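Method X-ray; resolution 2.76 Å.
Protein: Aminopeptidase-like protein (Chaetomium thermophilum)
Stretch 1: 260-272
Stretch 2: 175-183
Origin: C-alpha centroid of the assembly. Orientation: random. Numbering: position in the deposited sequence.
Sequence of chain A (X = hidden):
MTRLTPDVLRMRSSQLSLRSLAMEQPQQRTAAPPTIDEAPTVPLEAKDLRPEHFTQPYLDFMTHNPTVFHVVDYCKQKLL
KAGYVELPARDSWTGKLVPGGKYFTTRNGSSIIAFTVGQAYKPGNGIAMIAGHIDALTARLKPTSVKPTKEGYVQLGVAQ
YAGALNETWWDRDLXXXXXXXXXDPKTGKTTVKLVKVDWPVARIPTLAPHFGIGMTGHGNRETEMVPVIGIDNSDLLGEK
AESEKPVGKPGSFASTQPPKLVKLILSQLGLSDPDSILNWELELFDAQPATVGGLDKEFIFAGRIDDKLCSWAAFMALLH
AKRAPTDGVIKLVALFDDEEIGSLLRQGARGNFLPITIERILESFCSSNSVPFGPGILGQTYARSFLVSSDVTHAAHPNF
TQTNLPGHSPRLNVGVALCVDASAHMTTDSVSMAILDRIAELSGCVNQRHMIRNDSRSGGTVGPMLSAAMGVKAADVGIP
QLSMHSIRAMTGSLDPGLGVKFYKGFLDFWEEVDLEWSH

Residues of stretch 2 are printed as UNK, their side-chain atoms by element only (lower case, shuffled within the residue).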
# COMPACT_ATOMS: atom_id res chain seq x y z
N LYS A 260 12.39 8.66 49.88
CA LYS A 260 11.42 7.93 50.67
C LYS A 260 11.63 6.42 50.63
O LYS A 260 11.27 5.72 51.57
CB LYS A 260 10.03 8.28 50.19
CG LYS A 260 9.28 9.05 51.23
CD LYS A 260 7.92 9.48 50.79
CE LYS A 260 7.57 10.73 51.56
NZ LYS A 260 6.12 11.00 51.50
N LEU A 261 12.21 5.93 49.54
CA LEU A 261 12.54 4.52 49.44
C LEU A 261 13.76 4.22 50.31
O LEU A 261 13.80 3.21 51.00
CB LEU A 261 12.82 4.13 47.98
CG LEU A 261 13.17 2.67 47.71
CD1 LEU A 261 12.04 1.74 48.14
CD2 LEU A 261 13.50 2.47 46.24
N VAL A 262 14.73 5.13 50.29
CA VAL A 262 15.94 4.98 51.09
C VAL A 262 15.61 4.90 52.58
O VAL A 262 16.10 4.00 53.27
CB VAL A 262 16.93 6.14 50.84
CG1 VAL A 262 18.15 6.01 51.74
CG2 VAL A 262 17.35 6.16 49.37
N LYS A 263 14.78 5.82 53.06
CA LYS A 263 14.38 5.80 54.47
C LYS A 263 13.60 4.54 54.80
O LYS A 263 13.75 3.98 55.89
CB LYS A 263 13.53 7.02 54.82
CG LYS A 263 14.20 8.36 54.61
CD LYS A 263 13.24 9.47 55.04
CE LYS A 263 13.26 10.63 54.07
NZ LYS A 263 12.10 11.54 54.27
N LEU A 264 12.77 4.09 53.86
CA LEU A 264 11.99 2.89 54.07
C LEU A 264 12.91 1.69 54.18
O LEU A 264 12.76 0.86 55.07
CB LEU A 264 10.97 2.70 52.95
CG LEU A 264 9.76 1.82 53.29
CD1 LEU A 264 8.98 2.43 54.45
CD2 LEU A 264 8.86 1.63 52.08
N ILE A 265 13.90 1.62 53.28
CA ILE A 265 14.86 0.53 53.30
C ILE A 265 15.74 0.56 54.56
O ILE A 265 16.05 -0.49 55.12
CB ILE A 265 15.76 0.56 52.03
CG1 ILE A 265 14.92 0.32 50.77
CG2 ILE A 265 16.89 -0.45 52.13
CD1 ILE A 265 14.13 -0.97 50.79
N LEU A 266 16.12 1.75 55.01
CA LEU A 266 16.98 1.86 56.19
C LEU A 266 16.29 1.36 57.46
O LEU A 266 16.94 0.77 58.33
CB LEU A 266 17.45 3.30 56.42
CG LEU A 266 18.54 3.92 55.54
CD1 LEU A 266 18.50 5.43 55.70
CD2 LEU A 266 19.91 3.39 55.90
N SER A 267 14.99 1.60 57.59
CA SER A 267 14.27 1.16 58.77
C SER A 267 14.15 -0.36 58.79
O SER A 267 14.30 -0.99 59.84
CB SER A 267 12.88 1.80 58.85
OG SER A 267 11.91 0.99 58.22
N GLN A 268 13.90 -0.95 57.62
CA GLN A 268 13.80 -2.40 57.49
C GLN A 268 15.08 -3.09 57.93
O GLN A 268 15.06 -4.20 58.46
CB GLN A 268 13.48 -2.81 56.05
CG GLN A 268 12.28 -2.12 55.44
CD GLN A 268 10.99 -2.87 55.67
OE1 GLN A 268 10.99 -4.09 55.81
NE2 GLN A 268 9.88 -2.14 55.70
N LEU A 269 16.21 -2.43 57.68
CA LEU A 269 17.50 -3.00 58.03
C LEU A 269 18.03 -2.48 59.37
O LEU A 269 19.10 -2.89 59.81
CB LEU A 269 18.51 -2.71 56.92
CG LEU A 269 18.23 -3.04 55.46
CD1 LEU A 269 19.33 -2.44 54.59
CD2 LEU A 269 18.14 -4.53 55.24
N GLY A 270 17.28 -1.60 60.02
CA GLY A 270 17.67 -1.06 61.31
C GLY A 270 18.90 -0.16 61.25
O GLY A 270 19.78 -0.25 62.11
N LEU A 271 18.94 0.70 60.25
CA LEU A 271 20.03 1.66 60.07
C LEU A 271 19.51 3.09 60.06
O LEU A 271 18.37 3.34 59.67
CB LEU A 271 20.80 1.39 58.78
CG LEU A 271 21.70 0.16 58.72
CD1 LEU A 271 21.00 -0.94 58.02
CD2 LEU A 271 22.96 0.49 57.96
N SER A 272 20.35 4.04 60.47
CA SER A 272 19.96 5.45 60.52
C SER A 272 20.63 6.25 59.41
O SER A 272 19.96 6.98 58.68
CB SER A 272 20.27 6.06 61.89
OG SER A 272 21.66 6.15 62.13
N UNK A 175 5.45 -4.57 44.64
CA UNK A 175 6.28 -4.30 45.80
C UNK A 175 7.73 -4.31 45.35
O UNK A 175 8.02 -4.55 44.18
o UNK A 175 6.52 -4.86 48.15
c UNK A 175 6.02 -5.32 46.90
N UNK A 176 8.64 -4.06 46.28
CA UNK A 176 10.05 -3.99 45.96
C UNK A 176 10.83 -4.87 46.94
O UNK A 176 10.43 -5.05 48.09
c UNK A 176 10.52 -1.96 47.39
c UNK A 176 11.97 -2.44 45.40
c UNK A 176 10.57 -2.53 45.98
N UNK A 177 11.94 -5.43 46.46
CA UNK A 177 12.77 -6.28 47.29
C UNK A 177 14.09 -6.56 46.60
O UNK A 177 14.28 -6.23 45.44
N UNK A 178 15.01 -7.16 47.34
CA UNK A 178 16.31 -7.47 46.80
C UNK A 178 17.37 -7.45 47.88
O UNK A 178 17.07 -7.66 49.06
N UNK A 179 18.60 -7.19 47.47
CA UNK A 179 19.70 -7.12 48.41
C UNK A 179 20.28 -5.71 48.51
O UNK A 179 20.23 -4.93 47.56
c UNK A 179 21.42 -7.79 46.68
c UNK A 179 20.79 -8.10 48.01
n UNK A 179 23.28 -8.41 45.19
n UNK A 179 24.63 -10.26 45.37
n UNK A 179 24.78 -8.91 43.52
c UNK A 179 22.63 -8.66 46.47
c UNK A 179 24.23 -9.19 44.70
N UNK A 180 20.82 -5.40 49.68
CA UNK A 180 21.45 -4.11 49.92
C UNK A 180 22.90 -4.33 50.31
O UNK A 180 23.22 -5.22 51.10
c UNK A 180 21.28 -1.92 51.14
c UNK A 180 19.23 -3.31 50.80
c UNK A 180 20.73 -3.33 51.04
N UNK A 181 23.80 -3.51 49.76
CA UNK A 181 25.19 -3.60 50.14
C UNK A 181 25.42 -2.59 51.26
O UNK A 181 25.46 -1.38 51.04
c UNK A 181 25.73 -5.62 47.94
c UNK A 181 25.68 -4.12 47.73
c UNK A 181 27.56 -3.63 49.30
c UNK A 181 26.12 -3.31 48.95
N UNK A 182 25.60 -3.12 52.47
CA UNK A 182 25.63 -2.30 53.67
C UNK A 182 27.05 -2.22 54.23
O UNK A 182 27.82 -3.18 54.13
c UNK A 182 25.09 -2.50 56.17
c UNK A 182 24.65 -2.86 54.75
c UNK A 182 23.24 -2.37 54.49
N UNK A 183 27.38 -1.07 54.80
CA UNK A 183 28.64 -0.91 55.49
C UNK A 183 28.40 -1.06 56.98
O UNK A 183 27.81 -0.18 57.61
c UNK A 183 29.25 0.46 55.18
c UNK A 183 30.66 0.61 55.66
c UNK A 183 31.52 -0.45 54.99
n UNK A 183 33.78 -1.01 54.13
c UNK A 183 32.87 0.09 54.57

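Position 175 opens the stretch with a side chain of one carbon followed by one oxygen. It touches nothing of stretch 1, and its oxygen is hydrogen-bonded elsewhere in the structure. A single carbon ending in a hydroxyl is Ser 175.

Position 176 carries three carbons, one bearing the other two, so the fork sits at CB. The CA-to-CB bond points toward stretch 1, and one of the branch carbons lies 4.1 Å from CD1 of Leu 261. A short all-carbon fork of this kind is Val 176, and the atom in that contact is CG1.

Position 177 has no side-chain atoms and touches nothing of stretch 1. An ideal CB built on it would point away from the helix and meet nothing there within 5.5 Å. This is Gly 177; the contact does not account for its identity.

Position 178 is equally bare, touches nothing of stretch 1, and is Gly 178. At phi 150° and psi -154°, a CB would be jammed against the carbonyl O of Gly 177.

Position 179 has a long side chain: three carbons, a nitrogen, then a carbon holding two more nitrogens. Its CA-to-CB bond points away from the helix, and it touches nothing of stretch 1. The planar guanidinium end identifies Arg 179, whose NE, NH1 and NH2 are all hydrogen-bonded elsewhere in the structure, so the charged group is satisfied without stretch 1.

Position 180 again shows three carbons forked at the first, with its CA-to-CB bond directed toward the helix. One branch carbon approaches both CG2 of Ile 265 and CD1 of Leu 269, at 3.9 Å in each case. This is Val 180, and its CG2 makes both contacts.

Position 181 has four carbons, forked at the first with one arm two carbons long. Its CA-to-CB bond points away, and it touches nothing of stretch 1. The unequal fork is the mark of Ile 181.

Position 182 returns to the three-carbon fork, its CA-to-CB bond pointing toward stretch 1. One branch carbon is 3.9 Å from CD1 of Leu 269, the other 4.1 Å from CD2 of Leu 271. The residue is Val 182; CG2 meets the former and CG1 the latter.

Position 183 runs four carbons in a row to a nitrogen. Its CA-to-CB bond points sideways, the end of the chain leads away, and no atom comes within contact distance of stretch 1. This is Lys 183, its NZ hydrogen-bonded elsewhere in the structure.

The contact is wholly apolar, with no hydrogen bond between the stretches. Val 180 and Val 182 point toward stretch 1 while Ile 181 between them points away, the alternation expected of a strand. Leu 261, Ile 265 and Leu 269 follow a four-residue spacing, roughly one helical turn, which brings successive side chains to the same face. Gly 270 adopts positive phi in a Schellman motif, with Leu 271 N bonded to Leu 266 O (2.8 Å), and Leu 271 extends the apolar row to Val 182. Compact beta-branched valines meet longer leucines and an isoleucine, burying 263 Å² in all.

Stretch 2 (175-183) SVGGRVIVK
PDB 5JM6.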